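Local coordinates for amine oxidase domain-containing protein (Pyrococcus furiosus, PDB 3NRN) that probably acts as an oxidoreductase of the flavin-containing amine oxidase family and binds adenosine monophosphate at a Rossmann-type nucleotide site, at residues Leu13-Ala17 against Leu195-Ile199; Ala53-Ile57 against Phe297-Ser301; Val76-Ser81 against Gly180-Arg185; Leu394-Lys398 against Ser409-Leu413. All blocks are in the same frame, centred on the assembly; numbering follows the deposited sequence.

Contact 1. Residues Leu13-Ala17 against Leu195-Ile199; sequences LLAGA and LERII
L13, G16 and A17 lie on helix 10-21, the first helix of a Rossmann-type nucleotide-binding fold, where they pack against L195, I198 and I199 of helix 188-200. The glycine-rich turn of G7, G9 and G12 fits the fingerprint of that fold, and the side chain of L13 sits about 8 Å from the bound adenosine monophosphate. The two helices run in roughly the same direction, 29° apart, with their local axes 8.9 Å from each other. L195 carries the middle of the interface and works with both branches: CD1 meets L13 CB at 3.7 Å and L14 CD2 at 3.8 Å, while CD2 rests on A17 CB at 4.0 Å. With an alanine here both branches go, and a gap is likely to open between L13, L14 and A17. I199 comes in lower down, its CG1 3.7 Å from A17 CA, right against the backbone. With CG1 beside its own backbone N (chi1 -64°) and the chain extended beyond, CD1 passes over G16, where a side chain would be tight, and meets L13 CD2 at 3.9 Å; these two side chains cross at about a right angle. I198 adds CG2 against the methyl of A17. No hydrogen bond bridges the helices, which meet through apolar side chains. Helix 64-72 closes the groove beside them, L72 touching both A17 and L195 while L65 and L69 cover L14. I199 leans on I206 of strand 205-207, an outer strand of the parallel sheet.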
# COMPACT_ATOMS: atom_id res chain seq x y z
N LEU A 13 5.81 8.00 -9.52
CA LEU A 13 4.96 8.37 -10.66
C LEU A 13 3.86 9.35 -10.26
O LEU A 13 3.49 10.22 -11.05
CB LEU A 13 4.37 7.10 -11.29
CG LEU A 13 5.43 6.18 -11.91
CD1 LEU A 13 4.80 4.86 -12.33
CD2 LEU A 13 6.08 6.89 -13.10
N LEU A 14 3.34 9.23 -9.04
CA LEU A 14 2.30 10.15 -8.57
C LEU A 14 2.92 11.55 -8.44
O LEU A 14 2.35 12.53 -8.92
CB LEU A 14 1.74 9.71 -7.19
CG LEU A 14 0.79 8.50 -7.18
CD1 LEU A 14 0.56 8.00 -5.76
CD2 LEU A 14 -0.54 8.90 -7.82
N ALA A 15 4.08 11.63 -7.81
CA ALA A 15 4.76 12.91 -7.64
C ALA A 15 5.15 13.52 -8.98
O ALA A 15 4.96 14.71 -9.21
CB ALA A 15 5.99 12.72 -6.77
N GLY A 16 5.70 12.69 -9.87
CA GLY A 16 6.11 13.16 -11.18
C GLY A 16 4.93 13.69 -11.98
O GLY A 16 5.03 14.71 -12.66
N ALA A 17 3.81 13.00 -11.89
CA ALA A 17 2.62 13.41 -12.61
C ALA A 17 2.09 14.73 -12.05
O ALA A 17 1.77 15.64 -12.82
CB ALA A 17 1.56 12.33 -12.49
N LEU A 195 -0.66 7.39 -15.14
CA LEU A 195 0.36 8.31 -14.62
C LEU A 195 1.46 8.52 -15.66
O LEU A 195 1.98 9.63 -15.80
CB LEU A 195 0.97 7.76 -13.31
CG LEU A 195 -0.01 7.65 -12.13
CD1 LEU A 195 0.70 7.06 -10.92
CD2 LEU A 195 -0.59 9.03 -11.79
N GLU A 196 1.80 7.46 -16.39
CA GLU A 196 2.82 7.54 -17.44
C GLU A 196 2.34 8.48 -18.55
O GLU A 196 3.11 9.30 -19.06
CB GLU A 196 3.10 6.15 -18.02
CG GLU A 196 3.96 6.17 -19.29
CD GLU A 196 4.33 4.78 -19.78
OE1 GLU A 196 3.44 3.93 -19.94
OE2 GLU A 196 5.53 4.52 -20.02
N ARG A 197 1.07 8.36 -18.92
CA ARG A 197 0.51 9.20 -19.97
C ARG A 197 0.52 10.67 -19.54
O ARG A 197 0.85 11.55 -20.33
CB ARG A 197 -0.93 8.78 -20.29
CG ARG A 197 -1.70 9.80 -21.14
CD ARG A 197 -3.17 9.42 -21.28
NE ARG A 197 -3.93 9.64 -20.05
CZ ARG A 197 -4.20 10.85 -19.54
NH1 ARG A 197 -3.78 11.94 -20.16
NH2 ARG A 197 -4.91 10.96 -18.43
N ILE A 198 0.14 10.92 -18.29
CA ILE A 198 0.08 12.28 -17.78
C ILE A 198 1.45 12.95 -17.75
O ILE A 198 1.57 14.15 -18.03
CB ILE A 198 -0.54 12.31 -16.37
CG1 ILE A 198 -2.01 11.88 -16.46
CG2 ILE A 198 -0.41 13.70 -15.77
CD1 ILE A 198 -2.63 11.58 -15.11
N ILE A 199 2.47 12.18 -17.40
CA ILE A 199 3.83 12.71 -17.35
C ILE A 199 4.35 13.02 -18.76
O ILE A 199 4.96 14.06 -19.00
CB ILE A 199 4.79 11.70 -16.69
CG1 ILE A 199 4.40 11.47 -15.23
CG2 ILE A 199 6.23 12.21 -16.75
CD1 ILE A 199 5.23 10.41 -14.53

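Contact 2. Residues Ala53-Ile57 against Phe297-Ser301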
# COMPACT_ATOMS: atom_id res chain seq x y z
N ALA A 53 0.22 -4.78 -4.54
CA ALA A 53 -1.17 -4.57 -4.14
C ALA A 53 -2.08 -5.54 -4.89
O ALA A 53 -1.83 -5.89 -6.05
CB ALA A 53 -1.59 -3.13 -4.42
N LEU A 54 -3.15 -5.97 -4.23
CA LEU A 54 -4.07 -6.92 -4.84
C LEU A 54 -5.11 -6.28 -5.77
O LEU A 54 -6.30 -6.59 -5.68
CB LEU A 54 -4.79 -7.72 -3.73
CG LEU A 54 -3.92 -8.38 -2.66
CD1 LEU A 54 -4.81 -9.19 -1.74
CD2 LEU A 54 -2.86 -9.26 -3.29
N HIS A 55 -4.65 -5.40 -6.67
CA HIS A 55 -5.53 -4.73 -7.63
C HIS A 55 -6.65 -4.04 -6.87
O HIS A 55 -7.77 -3.92 -7.37
CB HIS A 55 -6.11 -5.76 -8.59
CG HIS A 55 -5.08 -6.41 -9.46
ND1 HIS A 55 -5.15 -7.73 -9.85
CD2 HIS A 55 -3.94 -5.92 -10.01
CE1 HIS A 55 -4.11 -8.03 -10.60
NE2 HIS A 55 -3.35 -6.95 -10.71
N MSE A 56 -6.32 -3.58 -5.67
CA MSE A 56 -7.29 -2.96 -4.78
C MSE A 56 -6.68 -1.76 -4.05
O MSE A 56 -5.47 -1.71 -3.83
CB MSE A 56 -7.75 -4.02 -3.78
CG MSE A 56 -8.80 -3.62 -2.73
SE MSE A 56 -9.27 -5.06 -1.68
CE MSE A 56 -7.70 -5.51 -1.04
N ILE A 57 -7.52 -0.81 -3.68
CA ILE A 57 -7.10 0.37 -2.95
C ILE A 57 -7.80 0.26 -1.59
O ILE A 57 -9.00 0.01 -1.55
CB ILE A 57 -7.51 1.65 -3.71
CG1 ILE A 57 -6.82 1.66 -5.08
CG2 ILE A 57 -7.16 2.90 -2.90
CD1 ILE A 57 -7.24 2.81 -5.99
N PHE A 297 -8.57 -12.29 2.32
CA PHE A 297 -8.44 -12.49 0.89
C PHE A 297 -9.51 -11.71 0.13
O PHE A 297 -10.51 -11.29 0.71
CB PHE A 297 -8.52 -13.98 0.54
CG PHE A 297 -9.83 -14.64 0.91
CD1 PHE A 297 -10.93 -14.55 0.07
CD2 PHE A 297 -9.94 -15.37 2.10
CE1 PHE A 297 -12.13 -15.18 0.40
CE2 PHE A 297 -11.14 -15.99 2.44
CZ PHE A 297 -12.24 -15.90 1.58
N ASN A 298 -9.27 -11.50 -1.16
CA ASN A 298 -10.21 -10.78 -2.01
C ASN A 298 -10.37 -11.55 -3.32
O ASN A 298 -9.76 -12.61 -3.51
CB ASN A 298 -9.71 -9.35 -2.27
CG ASN A 298 -8.63 -9.27 -3.35
OD1 ASN A 298 -7.88 -10.21 -3.57
ND2 ASN A 298 -8.55 -8.12 -4.02
N GLU A 299 -11.19 -11.01 -4.22
CA GLU A 299 -11.46 -11.64 -5.51
C GLU A 299 -11.47 -10.53 -6.57
O GLU A 299 -12.54 -10.10 -7.02
CB GLU A 299 -12.81 -12.36 -5.45
CG GLU A 299 -13.24 -13.05 -6.72
CD GLU A 299 -14.46 -13.93 -6.50
OE1 GLU A 299 -14.29 -15.16 -6.33
OE2 GLU A 299 -15.58 -13.39 -6.47
N PRO A 300 -10.29 -10.06 -6.98
CA PRO A 300 -10.12 -8.99 -7.97
C PRO A 300 -10.90 -9.12 -9.28
O PRO A 300 -11.32 -8.12 -9.85
CB PRO A 300 -8.60 -8.94 -8.18
CG PRO A 300 -8.17 -10.34 -7.90
CD PRO A 300 -9.00 -10.72 -6.70
N SER A 301 -11.09 -10.35 -9.75
CA SER A 301 -11.83 -10.58 -10.99
C SER A 301 -13.33 -10.36 -10.82
O SER A 301 -14.09 -10.42 -11.78
CB SER A 301 -11.58 -12.01 -11.49
OG SER A 301 -12.09 -12.95 -10.57
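L54 and N298 make the single hydrogen bond of this contact, from the amide ND2 of N298 to the backbone O of L54 at 3.2 Å. The N-H points at the oxygen with an angle of 146° and arrives in the carbonyl plane, although the oxygen itself lies a little outside the plane of the amide. Two things present the groups to each other. L54 is the centre of an inverse gamma turn, with a weak bond from H55 N to A53 O, and N298 holds CG between its backbone N and carbonyl carbon (chi1 80°), which swings the amide across to the turn.

Van der Waals contacts surround that bond. L54 CD1 lies 3.7 Å from N298 OD1. The selenomethionine M56 and N298 come from opposite directions, and the selenium ends 3.9 Å from ND2. A leucine here in place of the asparagine would probably leave the L54 carbonyl without this donor, facing a methyl instead. Farther along, P300 CB meets the H55 ring at its edge, 4.0 Å from ND1; that nitrogen is buried without a polar partner in the model, while NE2 bonds weakly to L49 O.

The contact joins two sheets. M56 opens the short strand 56-57, whose side chains touch L183 and I184 of strand 182-184. N298 ends strand 296-298, which lies between strands 286-288 and 312-320 of the large mixed sheet, its side chain touching I286 and M316.

Contact 3. Residues Val76-Ser81 against Gly180-Arg185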
# COMPACT_ATOMS: atom_id res chain seq x y z
N VAL A 76 -9.34 6.35 -14.19
CA VAL A 76 -9.23 5.01 -13.63
C VAL A 76 -10.53 4.60 -12.97
O VAL A 76 -11.07 5.35 -12.16
CB VAL A 76 -8.10 4.93 -12.60
CG1 VAL A 76 -8.04 3.54 -11.99
CG2 VAL A 76 -6.78 5.27 -13.26
N GLU A 77 -11.02 3.41 -13.31
CA GLU A 77 -12.26 2.94 -12.72
C GLU A 77 -12.03 2.15 -11.45
O GLU A 77 -11.51 1.03 -11.48
CB GLU A 77 -13.05 2.08 -13.71
CG GLU A 77 -14.28 1.44 -13.07
CD GLU A 77 -15.29 0.95 -14.08
OE1 GLU A 77 -14.89 0.20 -15.00
OE2 GLU A 77 -16.48 1.31 -13.95
N ILE A 78 -12.45 2.75 -10.34
CA ILE A 78 -12.32 2.16 -9.02
C ILE A 78 -13.73 1.97 -8.46
O ILE A 78 -14.48 2.93 -8.36
CB ILE A 78 -11.56 3.10 -8.07
CG1 ILE A 78 -10.18 3.41 -8.64
CG2 ILE A 78 -11.45 2.47 -6.68
CD1 ILE A 78 -9.48 4.55 -7.93
N VAL A 79 -14.07 0.75 -8.07
CA VAL A 79 -15.40 0.49 -7.52
C VAL A 79 -15.34 -0.05 -6.10
O VAL A 79 -14.76 -1.12 -5.86
CB VAL A 79 -16.19 -0.52 -8.40
CG1 VAL A 79 -17.56 -0.79 -7.78
CG2 VAL A 79 -16.32 0.02 -9.82
N ASN A 80 -15.93 0.68 -5.15
CA ASN A 80 -15.94 0.25 -3.76
C ASN A 80 -16.58 -1.12 -3.59
O ASN A 80 -17.52 -1.47 -4.29
CB ASN A 80 -16.71 1.25 -2.89
CG ASN A 80 -15.93 2.53 -2.64
OD1 ASN A 80 -14.70 2.55 -2.72
ND2 ASN A 80 -16.65 3.60 -2.30
N SER A 81 -16.04 -1.89 -2.65
CA SER A 81 -16.53 -3.23 -2.34
C SER A 81 -17.97 -3.19 -1.84
O SER A 81 -18.28 -2.39 -0.95
CB SER A 81 -15.65 -3.86 -1.26
OG SER A 81 -14.30 -3.96 -1.69
N GLY A 180 -14.57 1.63 3.11
CA GLY A 180 -13.89 0.40 2.74
C GLY A 180 -13.11 0.48 1.44
O GLY A 180 -13.05 1.53 0.81
N PRO A 181 -12.52 -0.65 1.00
CA PRO A 181 -11.72 -0.77 -0.22
C PRO A 181 -12.49 -0.77 -1.52
O PRO A 181 -13.72 -0.77 -1.54
CB PRO A 181 -10.99 -2.08 -0.00
CG PRO A 181 -12.07 -2.92 0.61
CD PRO A 181 -12.69 -1.97 1.63
N GLY A 182 -11.74 -0.78 -2.61
CA GLY A 182 -12.33 -0.80 -3.94
C GLY A 182 -11.37 -1.46 -4.90
O GLY A 182 -10.15 -1.36 -4.75
N LEU A 183 -11.93 -2.15 -5.89
CA LEU A 183 -11.15 -2.84 -6.91
C LEU A 183 -10.88 -1.91 -8.09
O LEU A 183 -11.64 -0.97 -8.33
CB LEU A 183 -11.90 -4.08 -7.40
CG LEU A 183 -12.15 -5.21 -6.39
CD1 LEU A 183 -12.90 -6.35 -7.08
CD2 LEU A 183 -10.83 -5.71 -5.85
N ILE A 184 -9.81 -2.19 -8.82
CA ILE A 184 -9.41 -1.38 -9.96
C ILE A 184 -9.58 -2.13 -11.29
O ILE A 184 -8.95 -3.16 -11.51
CB ILE A 184 -7.92 -1.00 -9.86
CG1 ILE A 184 -7.60 -0.53 -8.44
CG2 ILE A 184 -7.61 0.09 -10.87
CD1 ILE A 184 -6.13 -0.34 -8.20
N ARG A 185 -10.41 -1.61 -12.18
CA ARG A 185 -10.58 -2.27 -13.47
C ARG A 185 -9.25 -2.18 -14.18
O ARG A 185 -8.62 -1.11 -14.22
CB ARG A 185 -11.68 -1.59 -14.30
CG ARG A 185 -11.86 -2.19 -15.70
CD ARG A 185 -13.15 -1.69 -16.34
NE ARG A 185 -14.33 -2.24 -15.67
CZ ARG A 185 -14.70 -3.51 -15.75
NH1 ARG A 185 -13.99 -4.37 -16.47
NH2 ARG A 185 -15.77 -3.94 -15.08
O HOH W 1 -9.61 1.48 -14.91
O HOH W 2 -17.38 -1.61 -13.76
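E77 and R185 meet at the end of the strand pair through backbone and side chain together. R185 N donates to E77 O at 2.9 Å, nearly straight (167°). Their side chains lie alongside, pointing the same way, and form a salt bridge between E77 OE1 and R185 NE at the guanidinium edge; OE1 is crowded in the model, so its exact place is doubtful. Two waters lend support, one joining E77 N to R185 O, the other linking R185 NH2 to E77 OE2, weakly on the carboxylate side.

From there an antiparallel ladder runs inward. V79 and L183 form its hydrogen-bonded pair, V79 N to L183 O and L183 N to V79 O, both 3.0 Å. S81 N extends the bonding past the strand end to P181 O at 2.8 Å. Two side chains find polar partners beyond the pair: N80 ND2 bonds to D62 OD2, and S81 OG, bonded to N284 OD1, also touches P181 CG at 3.4 Å. In the non-hydrogen-bonded pair of N80 and G182 the CA atoms come within 3.8 Å, and any CB at G182 would be tight against N80 OD1 and V79 O. Within the ladder, the CA-H of I78 points to L183 O, with CA 3.3 Å from that oxygen.

Apolar contact finishes the interface. V76 has CG1 anti to its own backbone N (chi1 177°), which sets that methyl 3.7 Å from I184 CG2.

Strand 182-184 is central in a small antiparallel sheet, with 78-80 along one edge and 56-57 along the other; I57 touches I78, and L303 covers V79 and L183.

Contact 4. Residues Leu394-Lys398 against Ser409-Leu413; sequences LGVMK and SEWYL
Y412 receives the methyl end of the selenomethionine M397 near the root of its ring: CE lies 3.8 Å from Y412 CB and approaches the ring obliquely. One ring face of Y412 carries the edge of W411 from its own segment, CD1 standing 3.6 Å above the plane and shifted toward the rim. H67 of helix 64-72 stacks on Y412 as well, and W411 makes an edge-to-face pair with W178, so the aromatic end of the tail is tied to two other helices. The turn is shaped from within, since S409 OG accepts a hydrogen bond from W411 N at 3.0 Å, an ST turn. Residues S409 to Y412 also touch a crystal neighbour, so the lattice may share in fixing their course.

Beyond the rings the contact is aliphatic. L413 puts its CD2 branch into the angle between two side chains of helix 388-402, 3.8 Å from M397 CB and just as near to K398 CD. Bends at chi2 (-73°) and chi3 bring that K398 CD against the leucine, the two side chains crossing at a slant. L394 has CG anti to the backbone N (chi1 178°), which carries CD1 toward the tail, tight on Y412 O at 3.1 Å and 3.7 Å from L413 CA.

W411 O bonds instead to W178 NE1. No hydrogen bond crosses between the two segments, so the last modelled residues rest on helix 388-402 through largely apolar contact.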
# COMPACT_ATOMS: atom_id res chain seq x y z
N LEU A 394 -0.92 9.57 0.62
CA LEU A 394 -0.94 10.54 1.71
C LEU A 394 0.46 11.12 1.89
O LEU A 394 0.62 12.30 2.20
CB LEU A 394 -1.39 9.86 3.00
CG LEU A 394 -1.44 10.70 4.28
CD1 LEU A 394 -2.45 11.83 4.13
CD2 LEU A 394 -1.81 9.80 5.44
N GLY A 395 1.48 10.28 1.71
CA GLY A 395 2.85 10.73 1.85
C GLY A 395 3.24 11.68 0.73
O GLY A 395 3.98 12.64 0.95
N VAL A 396 2.74 11.42 -0.47
CA VAL A 396 3.04 12.27 -1.60
C VAL A 396 2.42 13.64 -1.35
O VAL A 396 3.05 14.67 -1.62
CB VAL A 396 2.49 11.66 -2.92
CG1 VAL A 396 2.61 12.67 -4.07
CG2 VAL A 396 3.28 10.41 -3.25
N MSE A 397 1.21 13.66 -0.81
CA MSE A 397 0.54 14.93 -0.52
C MSE A 397 1.38 15.74 0.46
O MSE A 397 1.57 16.93 0.27
CB MSE A 397 -0.86 14.70 0.07
CG MSE A 397 -1.86 13.94 -0.80
SE MSE A 397 -3.49 13.80 0.04
CE MSE A 397 -4.55 13.90 -1.36
N LYS A 398 1.88 15.08 1.51
CA LYS A 398 2.68 15.75 2.53
C LYS A 398 3.98 16.28 1.96
O LYS A 398 4.42 17.38 2.30
CB LYS A 398 2.97 14.80 3.70
CG LYS A 398 1.74 14.15 4.30
CD LYS A 398 0.93 15.13 5.13
CE LYS A 398 1.63 15.48 6.43
NZ LYS A 398 0.79 16.38 7.28
N SER A 409 -6.91 19.50 1.13
CA SER A 409 -7.85 19.60 2.23
C SER A 409 -7.45 18.65 3.34
O SER A 409 -6.97 17.55 3.08
CB SER A 409 -9.26 19.23 1.77
OG SER A 409 -10.08 18.92 2.89
N GLU A 410 -7.66 19.06 4.58
CA GLU A 410 -7.30 18.19 5.69
C GLU A 410 -8.21 16.96 5.75
O GLU A 410 -7.98 16.05 6.54
CB GLU A 410 -7.29 18.97 7.00
CG GLU A 410 -6.18 20.01 7.02
CD GLU A 410 -5.80 20.46 8.41
OE1 GLU A 410 -5.42 19.60 9.24
OE2 GLU A 410 -5.87 21.68 8.67
N TRP A 411 -9.23 16.94 4.91
CA TRP A 411 -10.12 15.78 4.83
C TRP A 411 -9.31 14.58 4.30
O TRP A 411 -9.62 13.43 4.58
CB TRP A 411 -11.30 16.09 3.88
CG TRP A 411 -12.18 14.91 3.57
CD1 TRP A 411 -12.24 14.23 2.39
CD2 TRP A 411 -13.11 14.27 4.45
NE1 TRP A 411 -13.16 13.21 2.48
CE2 TRP A 411 -13.71 13.21 3.73
CE3 TRP A 411 -13.50 14.49 5.78
CZ2 TRP A 411 -14.68 12.37 4.30
CZ3 TRP A 411 -14.47 13.65 6.35
CH2 TRP A 411 -15.04 12.60 5.60
N TYR A 412 -8.25 14.88 3.55
CA TYR A 412 -7.38 13.84 2.98
C TYR A 412 -6.10 13.68 3.81
O TYR A 412 -5.45 12.63 3.77
CB TYR A 412 -7.00 14.17 1.53
CG TYR A 412 -8.20 14.33 0.61
CD1 TYR A 412 -9.01 13.24 0.31
CD2 TYR A 412 -8.55 15.58 0.10
CE1 TYR A 412 -10.16 13.40 -0.48
CE2 TYR A 412 -9.69 15.74 -0.69
CZ TYR A 412 -10.49 14.65 -0.97
OH TYR A 412 -11.63 14.81 -1.73
N LEU A 413 -5.74 14.71 4.57
CA LEU A 413 -4.53 14.66 5.38
C LEU A 413 -4.78 14.17 6.81
O LEU A 413 -3.79 13.78 7.47
CB LEU A 413 -3.87 16.03 5.41
CG LEU A 413 -3.47 16.61 4.05
CD1 LEU A 413 -3.00 18.03 4.22
CD2 LEU A 413 -2.40 15.74 3.41

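Contacts 2 and 3 are close neighbours, their centres 9 Å apart: strand 182-184 sits between 56-57 and 78-80, and I57 N and I184 N probably bond to G182 O and H55 O. Contact 2 then carries this small sheet onto the large mixed one. Contact 1 lies 20 Å from contact 3 between centres, but helix 188-200 directly follows strand 182-184. Along the chain the segments of contacts 1 and 2 alternate, and both segments of contact 3 fall between those of contact 1. Contacts 1 and 4 are 18 Å apart and touch where V396 packs on L14 and A15. Contact 4 comes last and packs the C-terminal tail back on helix 388-402, away from the nucleotide site.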